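Local structure of F-BAR domain only protein 1 (Danio rerio, 5JP2) at residues 149-152 with 157-160; 151-156 with 239-244; 257-262 with 266-271. The protein probably acts early in clathrin-mediated endocytosis, where its mu homology domain binds an Eps15 peptide. All coordinates share one frame; numbering follows the deposited sequence.

Contact 1: 149-152 with 157-160; sequences AECQ and VTRV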
loop_
_atom_site.group_PDB
_atom_site.type_symbol
_atom_site.label_atom_id
_atom_site.label_comp_id
_atom_site.label_asym_id
_atom_site.label_seq_id
_atom_site.Cartn_x
_atom_site.Cartn_y
_atom_site.Cartn_z
ATOM N N ALA B 149 -21.580 7.889 3.685
ATOM C CA ALA B 149 -21.847 8.989 4.593
ATOM C C ALA B 149 -23.130 9.717 4.204
ATOM O O ALA B 149 -23.474 9.823 3.029
ATOM C CB ALA B 149 -20.685 9.975 4.615
ATOM N N GLU B 150 -23.841 10.206 5.214
ATOM C CA GLU B 150 -25.078 10.951 5.038
ATOM C C GLU B 150 -25.043 12.159 5.956
ATOM O O GLU B 150 -24.406 12.130 7.005
ATOM C CB GLU B 150 -26.303 10.087 5.355
ATOM C CG GLU B 150 -26.502 8.929 4.401
ATOM C CD GLU B 150 -27.676 8.053 4.777
ATOM O OE1 GLU B 150 -27.908 7.038 4.088
ATOM O OE2 GLU B 150 -28.352 8.361 5.780
ATOM N N CYS B 151 -25.739 13.218 5.555
ATOM C CA CYS B 151 -25.736 14.460 6.312
ATOM C C CYS B 151 -27.121 15.086 6.305
ATOM O O CYS B 151 -27.823 15.050 5.291
ATOM C CB CYS B 151 -24.722 15.448 5.738
ATOM S SG CYS B 151 -24.366 16.840 6.805
ATOM N N GLN B 152 -27.506 15.660 7.441
ATOM C CA GLN B 152 -28.781 16.345 7.587
ATOM C C GLN B 152 -28.568 17.579 8.442
ATOM O O GLN B 152 -27.773 17.554 9.382
ATOM C CB GLN B 152 -29.841 15.425 8.201
ATOM C CG GLN B 152 -30.243 14.280 7.283
ATOM C CD GLN B 152 -29.504 12.988 7.577
ATOM O OE1 GLN B 152 -28.739 12.898 8.536
ATOM N NE2 GLN B 152 -29.696 11.993 6.720
ATOM N N VAL B 157 -28.394 22.800 13.858
ATOM C CA VAL B 157 -27.933 21.465 14.202
ATOM C C VAL B 157 -27.571 20.706 12.935
ATOM O O VAL B 157 -28.375 20.610 12.002
ATOM C CB VAL B 157 -29.000 20.712 15.009
ATOM C CG1 VAL B 157 -28.530 19.313 15.315
ATOM C CG2 VAL B 157 -29.280 21.450 16.297
ATOM N N THR B 158 -26.358 20.166 12.906
ATOM C CA THR B 158 -25.866 19.327 11.825
ATOM C C THR B 158 -25.665 17.915 12.343
ATOM O O THR B 158 -25.078 17.726 13.409
ATOM C CB THR B 158 -24.547 19.862 11.290
ATOM O OG1 THR B 158 -24.706 21.232 10.915
ATOM C CG2 THR B 158 -24.095 19.053 10.104
ATOM N N ARG B 159 -26.145 16.923 11.614
ATOM C CA ARG B 159 -25.873 15.552 12.003
ATOM C C ARG B 159 -25.114 14.862 10.880
ATOM O O ARG B 159 -25.417 15.054 9.702
ATOM C CB ARG B 159 -27.155 14.807 12.349
ATOM C CG ARG B 159 -26.919 13.449 12.967
ATOM C CD ARG B 159 -28.205 12.677 13.149
ATOM N NE ARG B 159 -27.936 11.319 13.604
ATOM C CZ ARG B 159 -27.890 10.266 12.801
ATOM N NH1 ARG B 159 -28.100 10.423 11.502
ATOM N NH2 ARG B 159 -27.637 9.062 13.297
ATOM N N VAL B 160 -24.119 14.068 11.249
ATOM C CA VAL B 160 -23.290 13.351 10.291
ATOM C C VAL B 160 -23.218 11.900 10.726
ATOM O O VAL B 160 -23.015 11.616 11.909
ATOM C CB VAL B 160 -21.883 13.972 10.216
ATOM C CG1 VAL B 160 -20.962 13.130 9.372
ATOM C CG2 VAL B 160 -21.967 15.381 9.668
#

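Contact 2: 151-156 with 239-244; sequences CQRSGT and PAPSLA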
loop_
_atom_site.group_PDB
_atom_site.type_symbol
_atom_site.label_atom_id
_atom_site.label_comp_id
_atom_site.label_asym_id
_atom_site.label_seq_id
_atom_site.Cartn_x
_atom_site.Cartn_y
_atom_site.Cartn_z
ATOM N N CYS B 151 -25.739 13.218 5.555
ATOM C CA CYS B 151 -25.736 14.460 6.312
ATOM C C CYS B 151 -27.121 15.086 6.305
ATOM O O CYS B 151 -27.823 15.050 5.291
ATOM C CB CYS B 151 -24.722 15.448 5.738
ATOM S SG CYS B 151 -24.366 16.840 6.805
ATOM N N GLN B 152 -27.506 15.660 7.441
ATOM C CA GLN B 152 -28.781 16.345 7.587
ATOM C C GLN B 152 -28.568 17.579 8.442
ATOM O O GLN B 152 -27.773 17.554 9.382
ATOM C CB GLN B 152 -29.841 15.425 8.201
ATOM C CG GLN B 152 -30.243 14.280 7.283
ATOM C CD GLN B 152 -29.504 12.988 7.577
ATOM O OE1 GLN B 152 -28.739 12.898 8.536
ATOM N NE2 GLN B 152 -29.696 11.993 6.720
ATOM N N ARG B 153 -29.274 18.657 8.112
ATOM C CA ARG B 153 -29.184 19.910 8.852
ATOM C C ARG B 153 -30.565 20.495 9.101
ATOM O O ARG B 153 -31.281 20.826 8.153
ATOM C CB ARG B 153 -28.323 20.913 8.099
ATOM C CG ARG B 153 -27.877 22.062 8.952
ATOM C CD ARG B 153 -26.774 22.781 8.236
ATOM N NE ARG B 153 -25.613 21.906 8.135
ATOM C CZ ARG B 153 -24.661 22.027 7.218
ATOM N NH1 ARG B 153 -24.732 22.987 6.307
ATOM N NH2 ARG B 153 -23.637 21.184 7.205
ATOM N N SER B 154 -30.930 20.629 10.373
ATOM C CA SER B 154 -32.146 21.319 10.788
ATOM C C SER B 154 -31.735 22.536 11.604
ATOM O O SER B 154 -31.242 22.397 12.725
ATOM C CB SER B 154 -33.054 20.397 11.595
ATOM O OG SER B 154 -33.402 19.245 10.846
ATOM N N GLY B 155 -31.954 23.720 11.056
ATOM C CA GLY B 155 -31.534 24.928 11.745
ATOM C C GLY B 155 -30.041 24.935 11.990
ATOM O O GLY B 155 -29.241 24.770 11.066
ATOM N N THR B 156 -29.652 25.127 13.244
ATOM C CA THR B 156 -28.247 25.225 13.617
ATOM C C THR B 156 -27.614 23.871 13.896
ATOM O O THR B 156 -26.410 23.810 14.161
ATOM C CB THR B 156 -28.085 26.125 14.846
ATOM O OG1 THR B 156 -29.011 25.719 15.860
ATOM C CG2 THR B 156 -28.332 27.572 14.481
ATOM N N PRO B 239 -19.264 23.786 2.107
ATOM C CA PRO B 239 -19.873 22.555 1.597
ATOM C C PRO B 239 -20.104 21.560 2.713
ATOM O O PRO B 239 -19.722 21.804 3.860
ATOM C CB PRO B 239 -18.830 22.044 0.603
ATOM C CG PRO B 239 -17.545 22.467 1.220
ATOM C CD PRO B 239 -17.814 23.815 1.857
ATOM N N ALA B 240 -20.735 20.443 2.389
ATOM C CA ALA B 240 -20.944 19.414 3.382
ATOM C C ALA B 240 -19.596 18.865 3.846
ATOM O O ALA B 240 -18.645 18.785 3.067
ATOM C CB ALA B 240 -21.802 18.292 2.813
ATOM N N PRO B 241 -19.489 18.493 5.114
ATOM C CA PRO B 241 -18.221 17.971 5.624
ATOM C C PRO B 241 -17.905 16.623 5.003
ATOM O O PRO B 241 -18.787 15.894 4.546
ATOM C CB PRO B 241 -18.472 17.845 7.126
ATOM C CG PRO B 241 -19.932 17.581 7.216
ATOM C CD PRO B 241 -20.571 18.367 6.103
ATOM N N SER B 242 -16.614 16.311 4.978
ATOM C CA SER B 242 -16.120 15.042 4.471
ATOM C C SER B 242 -15.406 14.297 5.582
ATOM O O SER B 242 -14.729 14.904 6.408
ATOM C CB SER B 242 -15.149 15.252 3.323
ATOM O OG SER B 242 -15.814 15.644 2.145
ATOM N N LEU B 243 -15.542 12.984 5.594
ATOM C CA LEU B 243 -14.842 12.159 6.563
ATOM C C LEU B 243 -13.644 11.485 5.905
ATOM O O LEU B 243 -13.719 11.050 4.756
ATOM C CB LEU B 243 -15.770 11.096 7.141
ATOM C CG LEU B 243 -16.992 11.598 7.907
ATOM C CD1 LEU B 243 -18.218 11.448 7.050
ATOM C CD2 LEU B 243 -17.145 10.854 9.182
ATOM N N ALA B 244 -12.544 11.407 6.638
ATOM C CA ALA B 244 -11.345 10.713 6.201
ATOM C C ALA B 244 -11.144 9.459 7.037
ATOM O O ALA B 244 -11.350 9.475 8.254
ATOM C CB ALA B 244 -10.120 11.615 6.303
#

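Contact 3: 257-262 with 266-271; sequences LDVELV and YRMSLV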
loop_
_atom_site.group_PDB
_atom_site.type_symbol
_atom_site.label_atom_id
_atom_site.label_comp_id
_atom_site.label_asym_id
_atom_site.label_seq_id
_atom_site.Cartn_x
_atom_site.Cartn_y
_atom_site.Cartn_z
ATOM N N LEU B 257 -1.216 -7.521 -7.806
ATOM C CA LEU B 257 0.093 -7.749 -8.393
ATOM C C LEU B 257 0.966 -8.587 -7.468
ATOM O O LEU B 257 0.910 -8.468 -6.244
ATOM C CB LEU B 257 0.768 -6.414 -8.700
ATOM C CG LEU B 257 2.195 -6.397 -9.245
ATOM C CD1 LEU B 257 2.363 -5.210 -10.109
ATOM C CD2 LEU B 257 3.218 -6.325 -8.143
ATOM N N ASP B 258 1.777 -9.450 -8.072
ATOM C CA ASP B 258 2.725 -10.268 -7.332
ATOM C C ASP B 258 3.979 -10.444 -8.183
ATOM O O ASP B 258 3.971 -10.188 -9.387
ATOM C CB ASP B 258 2.102 -11.617 -6.966
ATOM C CG ASP B 258 2.692 -12.211 -5.722
ATOM O OD1 ASP B 258 3.651 -11.641 -5.175
ATOM O OD2 ASP B 258 2.204 -13.270 -5.301
ATOM N N VAL B 259 5.063 -10.884 -7.551
ATOM C CA VAL B 259 6.342 -11.061 -8.225
ATOM C C VAL B 259 6.895 -12.453 -7.930
ATOM O O VAL B 259 6.775 -12.960 -6.813
ATOM C CB VAL B 259 7.337 -9.960 -7.805
ATOM C CG1 VAL B 259 7.641 -10.043 -6.333
ATOM C CG2 VAL B 259 8.589 -10.033 -8.629
ATOM N N GLU B 260 7.464 -13.093 -8.943
ATOM C CA GLU B 260 8.133 -14.366 -8.754
ATOM C C GLU B 260 9.372 -14.416 -9.636
ATOM O O GLU B 260 9.406 -13.819 -10.710
ATOM C CB GLU B 260 7.210 -15.547 -9.058
ATOM C CG GLU B 260 6.944 -15.786 -10.512
ATOM C CD GLU B 260 5.841 -16.797 -10.743
ATOM O OE1 GLU B 260 5.057 -17.033 -9.807
ATOM O OE2 GLU B 260 5.770 -17.371 -11.851
ATOM N N LEU B 261 10.402 -15.108 -9.162
ATOM C CA LEU B 261 11.651 -15.202 -9.902
ATOM C C LEU B 261 11.521 -16.201 -11.037
ATOM O O LEU B 261 10.682 -17.098 -11.004
ATOM C CB LEU B 261 12.790 -15.627 -8.990
ATOM C CG LEU B 261 13.155 -14.704 -7.840
ATOM C CD1 LEU B 261 14.454 -15.172 -7.193
ATOM C CD2 LEU B 261 13.270 -13.292 -8.315
ATOM N N VAL B 262 12.358 -16.040 -12.052
ATOM C CA VAL B 262 12.370 -16.932 -13.207
ATOM C C VAL B 262 13.745 -17.566 -13.252
ATOM O O VAL B 262 14.752 -16.871 -13.426
ATOM C CB VAL B 262 12.063 -16.203 -14.515
ATOM C CG1 VAL B 262 11.985 -17.194 -15.637
ATOM C CG2 VAL B 262 10.770 -15.445 -14.395
ATOM N N TYR B 266 18.728 -17.993 -8.533
ATOM C CA TYR B 266 18.454 -17.140 -7.396
ATOM C C TYR B 266 17.180 -17.642 -6.742
ATOM O O TYR B 266 16.348 -18.286 -7.380
ATOM C CB TYR B 266 18.291 -15.679 -7.827
ATOM C CG TYR B 266 19.508 -15.082 -8.496
ATOM C CD1 TYR B 266 19.748 -15.261 -9.844
ATOM C CD2 TYR B 266 20.394 -14.312 -7.781
ATOM C CE1 TYR B 266 20.848 -14.720 -10.438
ATOM C CE2 TYR B 266 21.490 -13.760 -8.378
ATOM C CZ TYR B 266 21.710 -13.969 -9.698
ATOM O OH TYR B 266 22.814 -13.426 -10.281
ATOM N N ARG B 267 17.020 -17.349 -5.466
ATOM C CA ARG B 267 15.785 -17.700 -4.793
ATOM C C ARG B 267 15.292 -16.518 -3.980
ATOM O O ARG B 267 16.075 -15.705 -3.492
ATOM C CB ARG B 267 15.948 -18.946 -3.906
ATOM C CG ARG B 267 16.930 -18.780 -2.801
ATOM C CD ARG B 267 17.149 -20.065 -2.025
ATOM N NE ARG B 267 18.336 -19.894 -1.213
ATOM C CZ ARG B 267 18.372 -19.201 -0.093
ATOM N NH1 ARG B 267 17.271 -18.647 0.384
ATOM N NH2 ARG B 267 19.509 -19.066 0.549
ATOM N N MET B 268 13.981 -16.447 -3.822
ATOM C CA MET B 268 13.352 -15.312 -3.171
ATOM C C MET B 268 13.250 -15.605 -1.690
ATOM O O MET B 268 12.463 -16.455 -1.267
ATOM C CB MET B 268 11.981 -15.015 -3.765
ATOM C CG MET B 268 11.401 -13.729 -3.227
ATOM S SD MET B 268 11.895 -12.254 -4.127
ATOM C CE MET B 268 10.864 -12.448 -5.524
ATOM N N SER B 269 14.054 -14.897 -0.898
ATOM C CA SER B 269 14.055 -15.106 0.540
ATOM C C SER B 269 12.711 -14.752 1.156
ATOM O O SER B 269 12.292 -15.391 2.128
ATOM C CB SER B 269 15.169 -14.283 1.182
ATOM O OG SER B 269 15.112 -14.370 2.589
ATOM N N LEU B 270 12.017 -13.765 0.596
ATOM C CA LEU B 270 10.811 -13.220 1.197
ATOM C C LEU B 270 10.200 -12.189 0.257
ATOM O O LEU B 270 10.911 -11.515 -0.485
ATOM C CB LEU B 270 11.162 -12.573 2.537
ATOM C CG LEU B 270 10.166 -11.850 3.418
ATOM C CD1 LEU B 270 10.595 -12.028 4.851
ATOM C CD2 LEU B 270 10.202 -10.406 3.078
ATOM N N VAL B 271 8.887 -12.009 0.367
ATOM C CA VAL B 271 8.179 -10.950 -0.339
ATOM C C VAL B 271 7.294 -10.256 0.673
ATOM O O VAL B 271 6.284 -10.815 1.104
ATOM C CB VAL B 271 7.340 -11.462 -1.510
ATOM C CG1 VAL B 271 6.621 -10.308 -2.155
ATOM C CG2 VAL B 271 8.222 -12.121 -2.523
#

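Contact 1: 149-152 with 157-160
The amide of Q152 and the guanidinium of R159 run side by side and point the same way. Their planes differ by 29°. OE1 of Q152 lies at the edge of the R159 guanidinium, in its plane, 3.9 Å from NH1. No hydrogen bond is formed at this distance. The R159 chain is extended from CG to NE. The Q152 chain instead bends at chi2 (97°), which turns its amide across toward the arginine. E150 adds a negative charge nearby, with OE2 6.1 Å from NH1 of R159. The opposite charges may attract weakly, though the charged atoms do not touch.

The two segments are the antiparallel arms of a beta hairpin, strands 145-154 and 157-166. Q152 and R159 form a hydrogen-bonded pair. N of Q152 gives a 3.1 Å bond to O of R159. N of R159 gives a nearly straight 2.8 Å bond to O of Q152. C151 and V160 are the next, non-hydrogen-bonded pair, with side chains on the other face. In the conformer described here, of two deposited, SG of C151 lies 4.0 Å from CG2 of V160. It is then also 4.0 Å from CG2 of T158. C151 is disulfide-bonded to C284. Beyond the hairpin, V160 packs on W230 of strand 223-231, the next strand of the same sheet, and on L243.

Contact 2: 151-156 with 239-244
R153 reaches toward P241 from near the end of strand 145-154. Its CB leaves the strand on the side of the proline. CG continues outward, anti to the backbone N (chi1 -164°), and CD follows nearly straight on. The chain then turns at chi3 (-66°), which swings the head group back along the strand toward P241. NE makes a weak hydrogen bond to OG1 of T158 on the partner strand of the hairpin. At the tip, NH2 is 4.3 Å from CD of P241. The proline carbon lies at the edge of the guanidinium, near its plane, so the proline meets the rim of the group and does not stack on its face.

This is where the hairpin 145-154/157-166 meets the chain around P241, next to strand 242-250, which belongs to the large mixed sheet of the mu homology domain. In one of its two deposited conformers, SG of C151 approaches the same carbon, 4.2 Å from CD of P241. That carbon then has both the sulfur and the arginine tip beside it. The contact is small and lies at the surface, burying 103 Å² in all. P241 also packs on V160 of the hairpin and on L183 of strand 179-184.

Contact 3: 257-262 with 266-271
L261 and M268 meet between the two segments, their side chains crossing at a slant. The leucine fork brings CD2 to 3.8 Å from CE of M268. Its other branch, CD1, reaches past the methionine to the backbone and lies 3.6 Å from N of M268. The same CD1 is 3.9 Å from CB of Y266. M268 is bent at chi2 (87°) and chi3 (76°), and this folding brings CE in between L261 and V259. V259 meets that methyl from another direction. The valine and methionine side chains cross at about a right angle, with CG1 of V259 4.1 Å from CE of M268. CG1 of V259 also comes within 4.3 Å of CG1 of V271. With an alanine here in place of L261, the M268 methyl would probably lose its nearest neighbour across the contact and a gap open beside CB of Y266. OD1 of D258 takes a 2.9 Å hydrogen bond from N of V259, from above the carboxylate plane, and forms a salt bridge to K273.

V259 and M268 both also touch A21 of strand 17-31. R267 forms a salt bridge with an acidic side chain of the bound peptide. The arrangement is that of two sheets packed face to face in a beta sandwich, with strand 258-261 in one layer and strand 266-283, beside the peptide, in the other.

In the fold
Contacts 1 and 2 are neighbours, with centres 4 Å apart. They share C151 and Q152 on strand 145-154. Contact 1 pairs the hairpin strands; contact 2 joins that hairpin to the chain around P241, next to strand 242-250. Contact 3 follows later in the chain and lies on the opposite side of its centre, about 48 Å from the other two between centres. The nine-stranded mixed sheet links the two ends, because strands 242-250 and 266-283 are adjacent in it. All three contacts lie in the mu homology domain. The bound Eps15 peptide lies against segment 266-271 of contact 3, far from the hairpin end with the C151-C284 disulfide.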